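Local coordinates for protein glycosyl hydrolase (Rhizobium leguminosarum bv. trifolii, PDB 5NDX) that probably hydrolyses O-glycosidic bonds as a family 39 glycoside hydrolase, the bacterial counterpart of human alpha-L-iduronidase, at residues Arg437-Cys441 with Ala609-Arg613; Cys441-Ile445 with Pro492-His496; Pro532-Leu538 with Val604-Asp608. The protein carries 2 engineered substitutions. All blocks are in the same frame, centred on the assembly; numbering follows the deposited sequence.

Interaction 1: Arg437-Cys441 with Ala609-Arg613; sequences RHAIC and AFGRR. Unlike the reference sequence in segment 437-441: Ile440 (reference Leu). With SO4 (sulfate ion), chain G.
CG of Phe610 stands opposite its own carbonyl carbon (chi1 -57°), which carries the ring out over Ala439, while the Arg437 chain, kinked at chi3, brings its guanidinium back alongside the same ring. The two groups run past each other in opposite directions with their planes 44° apart, too tilted for a parallel stack. The touch is therefore local: Phe610 CD2 sits over one guanidinium face, 3.7 Å from Arg437 NH1. Ala439 CB lies over one face of the ring in a CH-pi contact, 4.0 Å from the centroid and 20° off the normal. Farther along the strand, Ala609 CB fits between two side chains, 3.6 Å from Ala439 CB and 3.6 Å from Cys441 SG. No direct hydrogen bond crosses the contact. One water links the sides, giving a 2.8 Å bond to Phe610 O and accepting a weak one from Arg437 NH2. Arg437 NH1 and Arg612 NH1 come within 4.1 Å, yet both arginines are salt-bridged to Asp527, whose carboxylate probably offsets their like charge; Arg612 also pairs with Asp608. Arg437, Ala439 and Cys441 thus present one face of strand 436-445 to the loop that follows strand 601-607. This is a loop docked on a beta-sheet face, consistent with the junction between the beta-sandwich and the C-terminal fibronectin-like domain of the iduronidase family.

Interaction 2: Cys441-Ile445 with Pro492-His496; sequences CLLRI and PALLH
Leu443 and Leu494 face each other as an antiparallel non-hydrogen-bonded pair, their CA atoms 4.6 Å apart, flanked by two backbone bonds: Leu495 N to Leu442 O at 2.8 Å, nearly straight at 169°, and Arg444 N to Ala493 O at 3.0 Å. On the face bearing the central pair, the two leucines cross at an angle and touch through their CD2 methyls, 3.9 Å apart. On the Arg444 side, Leu495 and Arg444 lie side by side, pointing the same way. Arg444 leaves the backbone with CG anti to N (chi1 174°) and then bends at chi2 and chi3, so that its guanidinium lies against both Leu495 methyls; CD2 covers one face, offset toward the rim, and CD1 is 3.7 Å from NH1. Polar partners hold the guanidinium there: Thr520 at NE, Asp446 at NH1 and the Asp513 carbonyl at NH2. Leu442 CD1 meets the edge of the His496 ring in plane, 3.9 Å from CD2. Beyond Leu495 the chain bends away, and a water spans the gap from Leu442 N to His496 O. Direct pairing that gives way to a water bridge fits the broken course of 493-503, the outermost strand of a nine-stranded, mostly antiparallel sheet.

Interaction 3: Pro532-Leu538 with Val604-Asp608; sequences PAAPTGL and VCARD. Unlike the reference sequence in segment 532-538: Ala534 (reference Thr). Unlike the reference sequence in segment 604-608: Arg607 (reference His). With SO4 (sulfate ion), chain H; SO4 (sulfate ion), chain G.
Pro532 and Asp608 cross at about a right angle, the proline ring presenting CD to the carboxylate with OD2 3.9 Å away. Asp608 holds its CG between backbone N and carbonyl carbon (chi1 66°). That rotation turns the carboxylate to its other partners: OD2 is salt-bridged to Arg612, and OD1 takes a weak hydrogen bond from Phe610 N. The next ring atom, Pro532 CG, touches Ala606 CB at 4.1 Å. This methyl lies between Pro532 and Pro535 and also meets Ala533 O, at 3.6 Å. Pro535 lies aslant over Val604: its CG is 3.5 Å from Val604 O and 3.9 Å from Val604 CG1. The other valine branch, CG2, points to Leu538, whose CD1 reaches it obliquely at 4.1 Å. The side chains of Trp556 and Tyr567 touch both Pro535 and Val604. Although the segments run nearly antiparallel, 159° apart end to end, no hydrogen bond joins them, and the two prolines bring no N-H to offer. Strand 601-607 pairs instead within its own sheet, and Cys605, turned away, forms a disulfide with Cys617. Arg607 also points away and grips a sulfate, probably from the crystallisation liquor, through NH1 to O2 at 2.8 Å and NH2 to O3 at 2.6 Å. Cohesion here is consequently apolar, small rings and methyls joining strand 536-545 and its lead-in loop to strand 601-607 in a probable fibronectin-like sandwich, while polar bonds go to outside partners, including Ser614 for Ala606 N and a second sulfate for Ala534 N.

How the interactions relate
Interactions 1 and 2 share Cys441 and use successive parts of strand 436-445; their centres lie about 14 Å apart. Interaction 2 binds that strand to its neighbour 493-503 within the nine-stranded sheet, whereas interaction 1 applies one of its faces to the loop after strand 601-607. Interaction 3, its centre about 15 Å from that of interaction 1, is nested in the chain loop that interaction 1 closes. The two touch, for instance at Arg612 O and Pro532 CD, and both reach one sulfate, through Arg607 and, weakly, Arg613. Interactions 2 and 3 follow in series without touching. Strand 436-445 thus connects sheet edge to docking loop, and that loop leads to the C-terminal sandwich, away from the ligand pockets.

Interaction 1: Arg437-Cys441 with Ala609-Arg613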
loop_
_atom_site.group_PDB
_atom_site.type_symbol
_atom_site.label_atom_id
_atom_site.label_comp_id
_atom_site.label_asym_id
_atom_site.label_seq_id
_atom_site.Cartn_x
_atom_site.Cartn_y
_atom_site.Cartn_z
ATOM N N ARG A 437 11.245 6.699 -30.898
ATOM C CA ARG A 437 10.256 7.545 -30.252
ATOM C C ARG A 437 10.068 7.103 -28.802
ATOM O O ARG A 437 9.949 5.902 -28.494
ATOM C CB ARG A 437 8.846 7.353 -30.802
ATOM C CG ARG A 437 8.419 7.956 -32.099
ATOM C CD ARG A 437 7.200 7.154 -32.593
ATOM N NE ARG A 437 5.925 7.843 -32.471
ATOM C CZ ARG A 437 4.725 7.259 -32.331
ATOM N NH1 ARG A 437 4.572 5.944 -32.233
ATOM N NH2 ARG A 437 3.642 8.023 -32.237
ATOM N N HIS A 438 9.884 8.084 -27.955
ATOM C CA HIS A 438 9.491 7.851 -26.569
ATOM C C HIS A 438 8.387 8.793 -26.216
ATOM O O HIS A 438 8.304 9.924 -26.748
ATOM C CB HIS A 438 10.680 8.105 -25.661
ATOM C CG HIS A 438 11.745 7.085 -25.793
ATOM N ND1 HIS A 438 11.868 6.017 -24.925
ATOM C CD2 HIS A 438 12.726 6.943 -26.701
ATOM C CE1 HIS A 438 12.903 5.278 -25.285
ATOM N NE2 HIS A 438 13.428 5.807 -26.368
ATOM N N ALA A 439 7.593 8.366 -25.253
ATOM C CA ALA A 439 6.538 9.197 -24.670
ATOM C C ALA A 439 6.939 9.557 -23.234
ATOM O O ALA A 439 7.500 8.720 -22.488
ATOM C CB ALA A 439 5.224 8.457 -24.679
ATOM N N ILE A 440 6.706 10.821 -22.889
ATOM C CA ILE A 440 6.986 11.350 -21.556
ATOM C C ILE A 440 5.646 11.589 -20.858
ATOM O O ILE A 440 4.851 12.379 -21.366
ATOM C CB ILE A 440 7.781 12.650 -21.637
ATOM C CG1 ILE A 440 9.068 12.432 -22.447
ATOM C CG2 ILE A 440 8.121 13.168 -20.223
ATOM C CD1 ILE A 440 9.786 13.755 -22.795
ATOM N N CYS A 441 5.405 10.892 -19.734
ATOM C CA CYS A 441 4.213 11.019 -18.916
ATOM C C CYS A 441 4.642 11.576 -17.575
ATOM O O CYS A 441 5.562 11.036 -16.963
ATOM C CB CYS A 441 3.506 9.661 -18.658
ATOM S SG CYS A 441 3.350 8.690 -20.181
ATOM N N ALA A 609 0.799 5.250 -23.956
ATOM C CA ALA A 609 1.187 6.658 -23.912
ATOM C C ALA A 609 1.301 7.288 -25.318
ATOM O O ALA A 609 1.377 8.504 -25.440
ATOM C CB ALA A 609 2.477 6.810 -23.115
ATOM N N PHE A 610 1.244 6.474 -26.380
ATOM C CA PHE A 610 1.229 6.989 -27.734
ATOM C C PHE A 610 -0.204 7.223 -28.230
ATOM O O PHE A 610 -0.386 7.458 -29.380
ATOM C CB PHE A 610 2.048 6.065 -28.651
ATOM C CG PHE A 610 3.455 5.910 -28.183
ATOM C CD1 PHE A 610 3.771 4.993 -27.209
ATOM C CD2 PHE A 610 4.445 6.763 -28.631
ATOM C CE1 PHE A 610 5.053 4.877 -26.726
ATOM C CE2 PHE A 610 5.733 6.668 -28.131
ATOM C CZ PHE A 610 6.027 5.729 -27.179
ATOM N N GLY A 611 -1.207 7.161 -27.355
ATOM C CA GLY A 611 -2.593 7.307 -27.732
ATOM C C GLY A 611 -3.271 6.074 -28.363
ATOM O O GLY A 611 -4.412 6.165 -28.732
ATOM N N ARG A 612 -2.612 4.924 -28.462
ATOM C CA ARG A 612 -3.263 3.780 -29.097
ATOM C C ARG A 612 -4.164 3.019 -28.117
ATOM O O ARG A 612 -3.751 2.717 -27.013
ATOM C CB ARG A 612 -2.232 2.838 -29.700
ATOM C CG ARG A 612 -1.403 3.505 -30.795
ATOM C CD ARG A 612 -0.273 2.602 -31.280
ATOM N NE ARG A 612 0.704 2.404 -30.195
ATOM C CZ ARG A 612 2.024 2.328 -30.343
ATOM N NH1 ARG A 612 2.600 2.435 -31.523
ATOM N NH2 ARG A 612 2.782 2.091 -29.285
ATOM N N ARG A 613 -5.371 2.717 -28.552
ATOM C CA ARG A 613 -6.336 1.926 -27.800
ATOM C C ARG A 613 -6.098 0.459 -27.991
ATOM O O ARG A 613 -5.742 0.041 -29.068
ATOM C CB ARG A 613 -7.767 2.239 -28.229
ATOM C CG ARG A 613 -8.754 1.875 -27.131
ATOM C CD ARG A 613 -10.248 2.075 -27.452
ATOM N NE ARG A 613 -10.819 1.487 -28.670
ATOM C CZ ARG A 613 -10.787 0.213 -29.053
ATOM N NH1 ARG A 613 -10.127 -0.704 -28.376
ATOM N NH2 ARG A 613 -11.392 -0.147 -30.174
HETATM S S SO4 G . -9.831 5.261 -30.692
HETATM O O1 SO4 G . -9.769 6.119 -31.903
HETATM O O2 SO4 G . -8.465 5.060 -30.163
HETATM O O3 SO4 G . -10.673 5.920 -29.666
HETATM O O4 SO4 G . -10.420 3.946 -31.037
HETATM O O HOH W 1 1.413 8.508 -31.302
#

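Interaction 2: Cys441-Ile445 with Pro492-His496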
loop_
_atom_site.group_PDB
_atom_site.type_symbol
_atom_site.label_atom_id
_atom_site.label_comp_id
_atom_site.label_asym_id
_atom_site.label_seq_id
_atom_site.Cartn_x
_atom_site.Cartn_y
_atom_site.Cartn_z
ATOM N N CYS A 441 5.405 10.892 -19.734
ATOM C CA CYS A 441 4.213 11.019 -18.916
ATOM C C CYS A 441 4.642 11.576 -17.575
ATOM O O CYS A 441 5.562 11.036 -16.963
ATOM C CB CYS A 441 3.506 9.661 -18.658
ATOM S SG CYS A 441 3.350 8.690 -20.181
ATOM N N LEU A 442 4.002 12.676 -17.158
ATOM C CA LEU A 442 4.309 13.330 -15.906
ATOM C C LEU A 442 3.091 13.279 -15.001
ATOM O O LEU A 442 2.078 13.873 -15.314
ATOM C CB LEU A 442 4.702 14.772 -16.157
ATOM C CG LEU A 442 5.787 14.984 -17.207
ATOM C CD1 LEU A 442 5.837 16.447 -17.597
ATOM C CD2 LEU A 442 7.144 14.483 -16.748
ATOM N N LEU A 443 3.180 12.540 -13.912
ATOM C CA LEU A 443 2.107 12.445 -12.933
ATOM C C LEU A 443 2.509 13.251 -11.669
ATOM O O LEU A 443 3.679 13.224 -11.273
ATOM C CB LEU A 443 1.904 11.000 -12.549
ATOM C CG LEU A 443 1.511 10.068 -13.669
ATOM C CD1 LEU A 443 1.756 8.638 -13.264
ATOM C CD2 LEU A 443 0.027 10.271 -13.934
ATOM N N ARG A 444 1.535 13.911 -11.045
ATOM C CA ARG A 444 1.787 14.822 -9.938
ATOM C C ARG A 444 0.725 14.719 -8.879
ATOM O O ARG A 444 -0.490 14.708 -9.176
ATOM C CB ARG A 444 1.824 16.268 -10.459
ATOM C CG ARG A 444 1.927 17.413 -9.444
ATOM C CD ARG A 444 3.156 17.353 -8.590
ATOM N NE ARG A 444 4.383 17.552 -9.329
ATOM C CZ ARG A 444 4.800 18.727 -9.837
ATOM N NH1 ARG A 444 4.085 19.834 -9.735
ATOM N NH2 ARG A 444 5.957 18.784 -10.467
ATOM N N ILE A 445 1.210 14.636 -7.650
ATOM C CA ILE A 445 0.425 14.827 -6.461
ATOM C C ILE A 445 0.961 16.091 -5.750
ATOM O O ILE A 445 2.078 16.099 -5.267
ATOM C CB ILE A 445 0.495 13.633 -5.474
ATOM C CG1 ILE A 445 0.129 12.342 -6.188
ATOM C CG2 ILE A 445 -0.473 13.884 -4.310
ATOM C CD1 ILE A 445 0.445 11.097 -5.402
ATOM N N PRO A 492 -4.621 9.811 -9.890
ATOM C CA PRO A 492 -3.262 10.340 -10.186
ATOM C C PRO A 492 -3.313 11.111 -11.500
ATOM O O PRO A 492 -3.715 10.578 -12.545
ATOM C CB PRO A 492 -2.429 9.078 -10.315
ATOM C CG PRO A 492 -3.074 8.138 -9.373
ATOM C CD PRO A 492 -4.564 8.413 -9.455
ATOM N N ALA A 493 -2.960 12.368 -11.411
ATOM C CA ALA A 493 -3.205 13.326 -12.453
ATOM C C ALA A 493 -1.974 13.596 -13.314
ATOM O O ALA A 493 -0.857 13.770 -12.809
ATOM C CB ALA A 493 -3.633 14.651 -11.800
ATOM N N LEU A 494 -2.208 13.711 -14.614
ATOM C CA LEU A 494 -1.195 14.232 -15.523
ATOM C C LEU A 494 -0.937 15.736 -15.301
ATOM O O LEU A 494 -1.832 16.570 -15.402
ATOM C CB LEU A 494 -1.630 13.994 -16.980
ATOM C CG LEU A 494 -1.603 12.484 -17.364
ATOM C CD1 LEU A 494 -2.321 12.195 -18.673
ATOM C CD2 LEU A 494 -0.185 11.965 -17.444
ATOM N N LEU A 495 0.316 16.062 -15.068
ATOM C CA LEU A 495 0.767 17.408 -14.841
ATOM C C LEU A 495 0.645 18.206 -16.145
ATOM O O LEU A 495 0.278 19.384 -16.129
ATOM C CB LEU A 495 2.221 17.400 -14.331
ATOM C CG LEU A 495 2.828 18.776 -14.038
ATOM C CD1 LEU A 495 2.161 19.480 -12.856
ATOM C CD2 LEU A 495 4.327 18.616 -13.786
ATOM N N HIS A 496 0.989 17.554 -17.249
ATOM C CA HIS A 496 0.779 18.086 -18.602
ATOM C C HIS A 496 0.357 16.919 -19.496
ATOM O O HIS A 496 0.557 15.740 -19.129
ATOM C CB HIS A 496 2.071 18.638 -19.200
ATOM C CG HIS A 496 2.669 19.726 -18.395
ATOM N ND1 HIS A 496 2.085 20.968 -18.298
ATOM C CD2 HIS A 496 3.760 19.753 -17.596
ATOM C CE1 HIS A 496 2.791 21.713 -17.466
ATOM N NE2 HIS A 496 3.811 21.004 -17.033
HETATM O O HOH W 2 2.603 14.062 -19.170
#

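Interaction 3: Pro532-Leu538 with Val604-Asp608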
loop_
_atom_site.group_PDB
_atom_site.type_symbol
_atom_site.label_atom_id
_atom_site.label_comp_id
_atom_site.label_asym_id
_atom_site.label_seq_id
_atom_site.Cartn_x
_atom_site.Cartn_y
_atom_site.Cartn_z
ATOM N N PRO A 532 -1.565 -1.574 -26.992
ATOM C CA PRO A 532 -1.419 -2.339 -25.767
ATOM C C PRO A 532 -2.433 -3.502 -25.697
ATOM O O PRO A 532 -3.487 -3.457 -26.350
ATOM C CB PRO A 532 -1.780 -1.313 -24.703
ATOM C CG PRO A 532 -2.813 -0.500 -25.366
ATOM C CD PRO A 532 -2.386 -0.375 -26.800
ATOM N N ALA A 533 -2.111 -4.491 -24.886
ATOM C CA ALA A 533 -2.979 -5.602 -24.647
ATOM C C ALA A 533 -4.272 -5.158 -23.938
ATOM O O ALA A 533 -4.302 -4.262 -23.080
ATOM C CB ALA A 533 -2.254 -6.642 -23.815
ATOM N N ALA A 534 -5.357 -5.787 -24.339
ATOM C CA ALA A 534 -6.645 -5.514 -23.762
ATOM C C ALA A 534 -6.687 -5.925 -22.286
ATOM O O ALA A 534 -5.961 -6.822 -21.855
ATOM C CB ALA A 534 -7.737 -6.199 -24.568
ATOM N N PRO A 535 -7.468 -5.209 -21.481
ATOM C CA PRO A 535 -7.620 -5.657 -20.089
ATOM C C PRO A 535 -8.396 -6.981 -20.000
ATOM O O PRO A 535 -9.057 -7.343 -20.947
ATOM C CB PRO A 535 -8.445 -4.545 -19.430
ATOM C CG PRO A 535 -8.708 -3.544 -20.468
ATOM C CD PRO A 535 -8.275 -4.033 -21.803
ATOM N N THR A 536 -8.384 -7.621 -18.843
ATOM C CA THR A 536 -9.045 -8.893 -18.635
ATOM C C THR A 536 -9.781 -8.976 -17.322
ATOM O O THR A 536 -9.486 -8.218 -16.384
ATOM C CB THR A 536 -8.046 -10.057 -18.683
ATOM O OG1 THR A 536 -7.144 -10.000 -17.575
ATOM C CG2 THR A 536 -7.240 -10.038 -19.988
ATOM N N GLY A 537 -10.710 -9.922 -17.231
ATOM C CA GLY A 537 -11.277 -10.290 -15.912
ATOM C C GLY A 537 -12.156 -9.191 -15.292
ATOM O O GLY A 537 -12.078 -8.946 -14.109
ATOM N N LEU A 538 -12.993 -8.540 -16.091
ATOM C CA LEU A 538 -13.808 -7.451 -15.589
ATOM C C LEU A 538 -14.896 -7.966 -14.684
ATOM O O LEU A 538 -15.693 -8.745 -15.153
ATOM C CB LEU A 538 -14.482 -6.705 -16.718
ATOM C CG LEU A 538 -15.451 -5.580 -16.326
ATOM C CD1 LEU A 538 -14.737 -4.512 -15.517
ATOM C CD2 LEU A 538 -16.043 -4.942 -17.564
ATOM N N VAL A 604 -14.037 -1.680 -20.763
ATOM C CA VAL A 604 -12.789 -1.075 -20.341
ATOM C C VAL A 604 -11.770 -1.224 -21.472
ATOM O O VAL A 604 -11.626 -2.330 -21.998
ATOM C CB VAL A 604 -12.293 -1.707 -19.024
ATOM C CG1 VAL A 604 -11.003 -1.055 -18.596
ATOM C CG2 VAL A 604 -13.317 -1.500 -17.925
ATOM N N CYS A 605 -11.122 -0.113 -21.865
ATOM C CA CYS A 605 -10.081 -0.066 -22.890
ATOM C C CYS A 605 -8.764 0.310 -22.242
ATOM O O CYS A 605 -8.751 1.118 -21.327
ATOM C CB CYS A 605 -10.434 0.994 -23.954
ATOM S SG CYS A 605 -12.124 0.696 -24.616
ATOM N N ALA A 606 -7.658 -0.249 -22.719
ATOM C CA ALA A 606 -6.341 0.219 -22.352
ATOM C C ALA A 606 -5.876 1.189 -23.417
ATOM O O ALA A 606 -6.272 1.046 -24.581
ATOM C CB ALA A 606 -5.364 -0.921 -22.179
ATOM N N ARG A 607 -5.132 2.218 -22.988
ATOM C CA ARG A 607 -4.498 3.208 -23.857
ATOM C C ARG A 607 -3.035 3.338 -23.480
ATOM O O ARG A 607 -2.714 3.446 -22.303
ATOM C CB ARG A 607 -5.147 4.567 -23.745
ATOM C CG ARG A 607 -6.376 4.711 -24.603
ATOM C CD ARG A 607 -6.630 6.157 -25.011
ATOM N NE ARG A 607 -7.943 6.168 -25.648
ATOM C CZ ARG A 607 -8.176 5.921 -26.933
ATOM N NH1 ARG A 607 -7.178 5.715 -27.784
ATOM N NH2 ARG A 607 -9.429 5.908 -27.385
ATOM N N ASP A 608 -2.154 3.260 -24.461
ATOM C CA ASP A 608 -0.764 3.430 -24.187
ATOM C C ASP A 608 -0.436 4.925 -24.257
ATOM O O ASP A 608 -1.283 5.756 -24.623
ATOM C CB ASP A 608 0.114 2.579 -25.089
ATOM C CG ASP A 608 0.070 2.977 -26.563
ATOM O OD1 ASP A 608 -0.364 4.092 -26.907
ATOM O OD2 ASP A 608 0.499 2.118 -27.376
HETATM S S SO4 H . -4.663 -8.497 -26.695
HETATM O O1 SO4 H . -3.542 -7.761 -27.329
HETATM O O2 SO4 H . -4.988 -9.681 -27.527
HETATM O O3 SO4 H . -4.236 -8.943 -25.348
HETATM O O4 SO4 H . -5.870 -7.642 -26.611
HETATM S S SO4 G . -9.831 5.261 -30.692
HETATM O O1 SO4 G . -9.769 6.119 -31.903
HETATM O O2 SO4 G . -8.465 5.060 -30.163
HETATM O O3 SO4 G . -10.673 5.920 -29.666
HETATM O O4 SO4 G . -10.420 3.946 -31.037
#